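Local coordinates for protein glucose dehydrogenase (Serratia sp. FS14, PDB 7CDY) that belongs to the glucose/sorbosone dehydrogenase family, beta-propeller proteins, and carries a bound calcium ion, at residues A[62-67]-A[126-131]. Sequence-based numbering, arbitrary orientation.
Sequences LLEVLP and GGKLAF
Glu64 reaches from strand 62-67 to the segment 126-131 and uses both carboxylate oxygens there. Its CG stands anti to the backbone N (chi1 -164°), and the chain then bends at chi2. OE2 of Glu64 accepts a nearly straight bond from the backbone N of Leu129 at 3.0 Å; the donor lies on the anti side of the oxygen, tilted 33° out of the carboxylate plane. OE1 of Glu64 offers its syn lone pair to Lys128, whose NZ forms a salt bridge with it at 2.8 Å. Lys128 starts out pointing away from strand 62-67, but its chain bends at chi2 and chi3, which brings CE back beside the carboxylate, and the two side chains cross at about a right angle. This buried carboxylate is further bound by Ser16 at OE1 and Arg323 at OE2, while Lys128 also pairs with Glu321, a charge network that probably keeps the acid ionised.

Leu129 slides past Glu64 in the opposite direction, its CG 3.9 Å from the CG of Glu64. Beyond it, CD2 of Leu66 packs on CB of Leu129 at 3.7 Å and on CD2 of Phe131 at 3.6 Å. At the other end, CD1 of Leu63 lies over the Gly126-Gly127 backbone.

The two strands run roughly parallel, 20° apart, but belong to different sheets of the propeller; near the centre of the chain, side chains of 62-67 meet both backbone and side chains of 126-131. Strand 62-67 pairs with 76-84, with a classic beta bulge where Leu63 and Glu64 face Ser80; strand 129-131 pairs with 137-140, and Trp15 of strand 3-19 touches the side chains of Glu64 and Lys128.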
loop_
_atom_site.group_PDB
_atom_site.type_symbol
_atom_site.label_atom_id
_atom_site.label_comp_id
_atom_site.label_asym_id
_atom_site.label_seq_id
_atom_site.Cartn_x
_atom_site.Cartn_y
_atom_site.Cartn_z
ATOM N N LEU A 62 -1.622 8.298 -9.700
ATOM C CA LEU A 62 -0.638 7.240 -9.848
ATOM C C LEU A 62 -0.205 6.825 -8.453
ATOM O O LEU A 62 0.186 7.680 -7.645
ATOM C CB LEU A 62 0.563 7.722 -10.667
ATOM C CG LEU A 62 1.655 6.680 -10.908
ATOM C CD1 LEU A 62 1.105 5.507 -11.713
ATOM C CD2 LEU A 62 2.823 7.320 -11.646
ATOM N N LEU A 63 -0.330 5.529 -8.155
ATOM C CA LEU A 63 -0.175 5.013 -6.801
ATOM C C LEU A 63 1.111 4.196 -6.669
ATOM O O LEU A 63 2.192 4.786 -6.606
ATOM C CB LEU A 63 -1.443 4.278 -6.346
ATOM C CG LEU A 63 -2.711 5.142 -6.482
ATOM C CD1 LEU A 63 -3.971 4.320 -6.238
ATOM C CD2 LEU A 63 -2.693 6.382 -5.579
ATOM N N GLU A 64 1.039 2.865 -6.609
ATOM C CA GLU A 64 2.223 2.064 -6.310
ATOM C C GLU A 64 3.103 1.864 -7.536
ATOM O O GLU A 64 2.606 1.674 -8.649
ATOM C CB GLU A 64 1.813 0.679 -5.780
ATOM C CG GLU A 64 2.934 -0.104 -5.086
ATOM C CD GLU A 64 3.025 0.219 -3.613
ATOM O OE1 GLU A 64 3.252 1.402 -3.257
ATOM O OE2 GLU A 64 2.846 -0.702 -2.785
ATOM N N VAL A 65 4.416 1.839 -7.310
ATOM C CA VAL A 65 5.385 1.320 -8.271
ATOM C C VAL A 65 6.075 0.121 -7.633
ATOM O O VAL A 65 6.528 0.191 -6.485
ATOM C CB VAL A 65 6.389 2.396 -8.731
ATOM C CG1 VAL A 65 7.157 3.033 -7.560
ATOM C CG2 VAL A 65 7.358 1.813 -9.757
ATOM N N LEU A 66 6.131 -0.992 -8.365
ATOM C CA LEU A 66 6.726 -2.223 -7.850
ATOM C C LEU A 66 7.450 -2.970 -8.964
ATOM O O LEU A 66 6.811 -3.633 -9.800
ATOM C CB LEU A 66 5.679 -3.110 -7.180
ATOM C CG LEU A 66 6.178 -4.428 -6.575
ATOM C CD1 LEU A 66 7.363 -4.194 -5.662
ATOM C CD2 LEU A 66 5.066 -5.152 -5.813
ATOM N N PRO A 67 8.775 -2.897 -8.999
ATOM C CA PRO A 67 9.540 -3.758 -9.902
ATOM C C PRO A 67 9.236 -5.219 -9.628
ATOM O O PRO A 67 8.969 -5.631 -8.498
ATOM C CB PRO A 67 10.993 -3.430 -9.551
ATOM C CG PRO A 67 10.926 -2.041 -8.961
ATOM C CD PRO A 67 9.635 -2.000 -8.224
ATOM N N GLY A 126 -7.278 2.164 -2.111
ATOM C CA GLY A 126 -6.220 1.264 -1.669
ATOM C C GLY A 126 -5.002 1.483 -2.543
ATOM O O GLY A 126 -4.536 2.617 -2.727
ATOM N N GLY A 127 -4.477 0.412 -3.129
ATOM C CA GLY A 127 -3.467 0.539 -4.165
ATOM C C GLY A 127 -2.128 -0.085 -3.853
ATOM O O GLY A 127 -1.289 -0.185 -4.764
ATOM N N LYS A 128 -1.869 -0.507 -2.624
ATOM C CA LYS A 128 -0.576 -1.113 -2.336
ATOM C C LYS A 128 -0.454 -2.486 -2.996
ATOM O O LYS A 128 -1.445 -3.199 -3.204
ATOM C CB LYS A 128 -0.338 -1.231 -0.828
ATOM C CG LYS A 128 -0.345 0.098 -0.032
ATOM C CD LYS A 128 0.571 1.168 -0.593
ATOM C CE LYS A 128 1.949 1.174 0.036
ATOM N NZ LYS A 128 2.807 2.234 -0.586
ATOM N N LEU A 129 0.783 -2.839 -3.330
ATOM C CA LEU A 129 1.112 -4.090 -4.006
ATOM C C LEU A 129 2.232 -4.775 -3.242
ATOM O O LEU A 129 3.082 -4.110 -2.640
ATOM C CB LEU A 129 1.648 -3.824 -5.416
ATOM C CG LEU A 129 0.750 -3.018 -6.340
ATOM C CD1 LEU A 129 1.469 -2.735 -7.647
ATOM C CD2 LEU A 129 -0.565 -3.736 -6.617
ATOM N N ALA A 130 2.270 -6.112 -3.300
ATOM C CA ALA A 130 3.386 -6.843 -2.716
ATOM C C ALA A 130 3.455 -8.236 -3.320
ATOM O O ALA A 130 2.421 -8.884 -3.519
ATOM C CB ALA A 130 3.240 -6.961 -1.191
ATOM N N PHE A 131 4.673 -8.704 -3.568
ATOM C CA PHE A 131 4.874 -10.083 -3.982
ATOM C C PHE A 131 5.120 -10.968 -2.761
ATOM O O PHE A 131 5.730 -10.550 -1.777
ATOM C CB PHE A 131 6.047 -10.183 -4.967
ATOM C CG PHE A 131 5.705 -9.726 -6.357
ATOM C CD1 PHE A 131 5.035 -10.572 -7.228
ATOM C CD2 PHE A 131 6.043 -8.454 -6.800
ATOM C CE1 PHE A 131 4.701 -10.148 -8.502
ATOM C CE2 PHE A 131 5.719 -8.045 -8.082
ATOM C CZ PHE A 131 5.042 -8.890 -8.926
#